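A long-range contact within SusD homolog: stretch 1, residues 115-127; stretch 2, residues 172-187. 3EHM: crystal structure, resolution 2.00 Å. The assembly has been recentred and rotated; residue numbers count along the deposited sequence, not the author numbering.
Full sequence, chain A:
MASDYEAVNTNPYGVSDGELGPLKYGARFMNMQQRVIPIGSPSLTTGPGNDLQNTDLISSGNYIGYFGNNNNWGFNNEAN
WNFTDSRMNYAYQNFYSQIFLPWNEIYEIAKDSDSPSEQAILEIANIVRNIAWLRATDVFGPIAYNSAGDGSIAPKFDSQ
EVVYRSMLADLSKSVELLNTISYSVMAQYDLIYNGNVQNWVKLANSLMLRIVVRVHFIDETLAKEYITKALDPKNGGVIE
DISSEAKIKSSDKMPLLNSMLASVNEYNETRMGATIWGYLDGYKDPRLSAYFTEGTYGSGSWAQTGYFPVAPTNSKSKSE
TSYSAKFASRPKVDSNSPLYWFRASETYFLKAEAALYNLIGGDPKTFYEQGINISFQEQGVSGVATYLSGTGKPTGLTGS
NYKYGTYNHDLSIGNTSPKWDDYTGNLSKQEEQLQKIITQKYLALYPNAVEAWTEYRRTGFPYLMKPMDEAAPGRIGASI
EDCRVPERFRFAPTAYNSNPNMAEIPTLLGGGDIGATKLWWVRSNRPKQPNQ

Stretch 1, residues 115-127: SPSEQAILEIANI
Stretch 2 172-187: SKSVELLNTISYSVMA

How do the two stretches lie against each other? Residues 116-127 form a helix with Ser-115 at its N-cap position, and 172-178 belong to a second helix whose axis passes 9.4 Å from the first; their N-to-C directions differ by 145°, so the pair is roughly antiparallel. The register is set by CA pairs: Glu-123 CA to Ser-174 CA, 5.1 Å, and Ala-120 CA to Leu-178 CA, 6.1 Å. A type I turn from Leu-178 to Ile-181 then redirects the chain, and the following loop brings Val-185 alongside Ile-121, with their CA atoms 7.0 Å apart.

What does Glu-123 do at the close end of this register? Its CA-to-CB bond points toward the second helix, and its side chain is a knob among Lys-173, Ser-174, Leu-177 and Leu-178. With chi1 and chi2 both m (-68°, -45°) and chi3 at -41°, the chain folds rather than extends, which places Glu-123 OE1 2.7 Å from Ser-174 OG, the donor, itself in rotamer m. Asn-126 (chi1 m, chi2 -21°) turns ND2 to the same oxygen, 3.2 Å from Glu-123 OE1 and nearly linear at 167°. This oxygen of the buried Glu-123 therefore accepts two hydrogen bonds, one from each helix.

How is Leu-178 packed? In the extended mt rotamer (-63°, 176°), it enters a hole formed by Ala-120, Glu-123, Ile-124 and Ile-127. Leu-178 CD2 lies 3.9 Å from Ala-120 CB, while Leu-178 CD1 meets Ile-127 CD1 at 3.7 Å, so the two methyls reach different parts of the first helix. The preceding residue, Leu-177, has chi1 t and an off-well chi2 of 145°; its CD2 is 3.8 Å from Ala-120 CA and its CD1 3.4 Å from Gln-119 OE1.

What does the loop after the turn add? Thr-180, chi1 p, bonds OG1 to Leu-177 O at 2.6 Å, tying the turn back to the residue just before it. Val-185, chi1 t in an extended backbone (-131/122), sets CG1 3.7 Å from Ile-124 CD1 and 3.8 Å from Ile-121 CG1. Both isoleucines are mt, as is Ile-127; the CA-to-CB bond of Ile-124 points sideways, but the end of its side chain comes nearer the loop. Selenomethionine Met-186 has positive phi (51/39) and an mtm side chain that carries CE to 3.7 Å from Ile-121 CG2. Near the start of the first helix, Tyr-183, chi1 p and chi2 -87°, brings OH 3.7 Å from Ser-117 N, with Ser-117 CB at the ring edge.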

# COMPACT_ATOMS: atom_id res chain seq x y z
N SER A 115 29.47 15.75 12.47
CA SER A 115 28.44 16.78 12.56
C SER A 115 27.07 16.19 12.87
O SER A 115 26.54 15.38 12.12
CB SER A 115 28.37 17.56 11.24
OG SER A 115 27.27 18.46 11.22
N PRO A 116 26.47 16.61 14.00
CA PRO A 116 25.15 16.09 14.38
C PRO A 116 24.06 16.39 13.35
O PRO A 116 23.17 15.57 13.14
CB PRO A 116 24.89 16.75 15.73
CG PRO A 116 25.64 18.04 15.63
CD PRO A 116 26.94 17.61 14.98
N SER A 117 24.13 17.55 12.71
CA SER A 117 23.13 17.92 11.72
C SER A 117 23.24 17.02 10.50
O SER A 117 22.23 16.69 9.87
CB SER A 117 23.29 19.39 11.31
OG SER A 117 24.55 19.63 10.70
N GLU A 118 24.46 16.61 10.15
CA GLU A 118 24.65 15.71 9.02
C GLU A 118 24.19 14.31 9.38
O GLU A 118 23.65 13.59 8.54
CB GLU A 118 26.11 15.67 8.58
CG GLU A 118 26.58 16.93 7.88
CD GLU A 118 27.66 16.64 6.86
OE1 GLU A 118 28.62 15.91 7.19
OE2 GLU A 118 27.55 17.14 5.72
N GLN A 119 24.40 13.92 10.64
CA GLN A 119 23.97 12.61 11.11
C GLN A 119 22.44 12.55 11.02
O GLN A 119 21.87 11.52 10.66
CB GLN A 119 24.38 12.40 12.57
CG GLN A 119 25.86 12.25 12.80
CD GLN A 119 26.20 12.16 14.28
OE1 GLN A 119 25.32 11.98 15.12
NE2 GLN A 119 27.49 12.28 14.60
N ALA A 120 21.80 13.66 11.36
CA ALA A 120 20.35 13.78 11.33
C ALA A 120 19.83 13.65 9.90
O ALA A 120 18.81 13.02 9.65
CB ALA A 120 19.92 15.12 11.92
N ILE A 121 20.55 14.27 8.97
CA ILE A 121 20.17 14.21 7.56
C ILE A 121 20.19 12.76 7.11
O ILE A 121 19.25 12.30 6.47
CB ILE A 121 21.13 15.03 6.69
CG1 ILE A 121 20.84 16.52 6.86
CG2 ILE A 121 21.01 14.61 5.23
CD1 ILE A 121 21.74 17.43 6.05
N LEU A 122 21.26 12.05 7.44
CA LEU A 122 21.38 10.65 7.06
C LEU A 122 20.26 9.80 7.66
O LEU A 122 19.69 8.95 6.97
CB LEU A 122 22.75 10.09 7.50
CG LEU A 122 22.96 8.58 7.28
CD1 LEU A 122 22.77 8.22 5.82
CD2 LEU A 122 24.36 8.19 7.73
N GLU A 123 19.94 10.03 8.93
CA GLU A 123 18.87 9.25 9.56
C GLU A 123 17.51 9.55 8.94
O GLU A 123 16.66 8.66 8.84
CB GLU A 123 18.84 9.49 11.07
CG GLU A 123 20.05 8.92 11.83
CD GLU A 123 20.42 7.51 11.40
OE1 GLU A 123 19.51 6.67 11.19
OE2 GLU A 123 21.63 7.22 11.29
N ILE A 124 17.29 10.79 8.53
CA ILE A 124 16.02 11.14 7.89
C ILE A 124 15.99 10.42 6.54
O ILE A 124 14.97 9.87 6.13
CB ILE A 124 15.90 12.67 7.70
CG1 ILE A 124 15.68 13.34 9.06
CG2 ILE A 124 14.74 13.00 6.74
CD1 ILE A 124 15.71 14.85 9.03
N ALA A 125 17.14 10.41 5.87
CA ALA A 125 17.25 9.73 4.58
C ALA A 125 17.01 8.23 4.78
O ALA A 125 16.41 7.57 3.94
CB ALA A 125 18.63 9.98 3.98
N ASN A 126 17.48 7.71 5.91
CA ASN A 126 17.30 6.29 6.22
C ASN A 126 15.82 5.95 6.41
O ASN A 126 15.36 4.89 6.01
CB ASN A 126 18.10 5.91 7.48
CG ASN A 126 19.59 5.77 7.21
OD1 ASN A 126 20.02 5.59 6.07
ND2 ASN A 126 20.40 5.84 8.27
N ILE A 127 15.06 6.86 7.03
CA ILE A 127 13.64 6.62 7.23
C ILE A 127 12.93 6.57 5.88
O ILE A 127 12.14 5.66 5.61
CB ILE A 127 13.00 7.73 8.09
CG1 ILE A 127 13.59 7.69 9.51
CG2 ILE A 127 11.47 7.56 8.13
CD1 ILE A 127 13.15 8.86 10.39
N SER A 172 14.80 2.20 15.16
CA SER A 172 15.04 2.62 16.54
C SER A 172 16.30 3.48 16.61
O SER A 172 16.37 4.42 17.40
CB SER A 172 15.20 1.40 17.46
OG SER A 172 14.01 0.65 17.50
N LYS A 173 17.29 3.15 15.79
CA LYS A 173 18.52 3.92 15.77
C LYS A 173 18.25 5.34 15.28
O LYS A 173 18.74 6.31 15.84
CB LYS A 173 19.56 3.26 14.87
CG LYS A 173 20.88 4.04 14.81
CD LYS A 173 21.88 3.38 13.88
CE LYS A 173 23.16 4.21 13.81
NZ LYS A 173 24.16 3.61 12.88
N SER A 174 17.45 5.45 14.22
CA SER A 174 17.10 6.76 13.67
C SER A 174 16.37 7.59 14.72
O SER A 174 16.68 8.77 14.92
CB SER A 174 16.21 6.60 12.43
OG SER A 174 16.92 6.05 11.34
N VAL A 175 15.39 6.98 15.38
CA VAL A 175 14.61 7.66 16.41
C VAL A 175 15.49 8.13 17.57
O VAL A 175 15.38 9.27 18.02
CB VAL A 175 13.51 6.72 16.95
CG1 VAL A 175 12.82 7.35 18.15
CG2 VAL A 175 12.49 6.45 15.84
N GLU A 176 16.36 7.26 18.05
CA GLU A 176 17.25 7.61 19.14
C GLU A 176 18.06 8.87 18.84
O GLU A 176 18.21 9.75 19.68
CB GLU A 176 18.21 6.46 19.45
CG GLU A 176 19.56 6.95 19.97
CD GLU A 176 20.18 6.01 20.98
OE1 GLU A 176 19.46 5.14 21.52
OE2 GLU A 176 21.40 6.15 21.25
N LEU A 177 18.57 8.95 17.62
CA LEU A 177 19.38 10.11 17.24
C LEU A 177 18.54 11.35 17.00
O LEU A 177 18.86 12.42 17.52
CB LEU A 177 20.20 9.79 15.99
CG LEU A 177 21.17 10.89 15.54
CD1 LEU A 177 22.42 10.26 14.96
CD2 LEU A 177 20.50 11.79 14.53
N LEU A 178 17.47 11.21 16.23
CA LEU A 178 16.61 12.35 15.91
C LEU A 178 15.90 12.92 17.13
O LEU A 178 15.52 14.09 17.14
CB LEU A 178 15.59 11.94 14.84
CG LEU A 178 16.24 11.55 13.51
CD1 LEU A 178 15.19 11.07 12.53
CD2 LEU A 178 16.99 12.74 12.94
N ASN A 179 15.73 12.11 18.17
CA ASN A 179 15.08 12.58 19.39
C ASN A 179 15.96 13.58 20.15
O ASN A 179 15.50 14.22 21.09
CB ASN A 179 14.74 11.39 20.29
CG ASN A 179 13.32 10.90 20.09
OD1 ASN A 179 12.96 9.80 20.51
ND2 ASN A 179 12.49 11.73 19.47
N THR A 180 17.21 13.72 19.73
CA THR A 180 18.12 14.66 20.38
C THR A 180 18.25 15.94 19.56
O THR A 180 18.93 16.88 19.98
CB THR A 180 19.52 14.06 20.58
OG1 THR A 180 20.14 13.83 19.30
CG2 THR A 180 19.43 12.74 21.33
N ILE A 181 17.61 15.96 18.40
CA ILE A 181 17.65 17.12 17.52
C ILE A 181 16.39 17.94 17.75
O ILE A 181 15.28 17.45 17.58
CB ILE A 181 17.70 16.69 16.03
CG1 ILE A 181 18.85 15.70 15.81
CG2 ILE A 181 17.85 17.91 15.13
CD1 ILE A 181 20.23 16.29 16.04
N SER A 182 16.57 19.20 18.15
CA SER A 182 15.43 20.07 18.43
C SER A 182 15.24 21.19 17.40
O SER A 182 14.25 21.92 17.44
CB SER A 182 15.58 20.69 19.82
OG SER A 182 16.88 21.23 19.99
N TYR A 183 16.19 21.32 16.47
CA TYR A 183 16.09 22.35 15.44
C TYR A 183 15.66 21.76 14.10
O TYR A 183 15.65 20.55 13.93
CB TYR A 183 17.44 23.06 15.29
CG TYR A 183 18.61 22.11 15.19
CD1 TYR A 183 19.25 21.64 16.34
CD2 TYR A 183 19.07 21.66 13.95
CE1 TYR A 183 20.32 20.75 16.26
CE2 TYR A 183 20.13 20.76 13.86
CZ TYR A 183 20.75 20.31 15.02
OH TYR A 183 21.79 19.41 14.93
N SER A 184 15.31 22.63 13.15
CA SER A 184 14.87 22.18 11.84
C SER A 184 16.02 21.61 11.01
O SER A 184 17.16 22.05 11.13
CB SER A 184 14.22 23.34 11.08
OG SER A 184 13.09 23.83 11.78
N VAL A 185 15.71 20.62 10.18
CA VAL A 185 16.72 19.98 9.34
C VAL A 185 16.25 19.89 7.89
O VAL A 185 15.20 19.31 7.60
CB VAL A 185 17.04 18.56 9.86
CG1 VAL A 185 17.95 17.83 8.87
CG2 VAL A 185 17.71 18.65 11.22
N MSE A 186 17.03 20.46 6.98
CA MSE A 186 16.72 20.45 5.55
C MSE A 186 15.31 20.91 5.20
O MSE A 186 14.69 20.35 4.29
CB MSE A 186 16.93 19.05 4.97
CG MSE A 186 18.36 18.69 4.65
SE MSE A 186 18.35 17.07 3.61
CE MSE A 186 17.52 15.89 4.90
N ALA A 187 14.80 21.92 5.89
CA ALA A 187 13.45 22.41 5.63
C ALA A 187 13.18 22.70 4.15
O ALA A 187 12.13 22.34 3.62
CB ALA A 187 13.18 23.66 6.46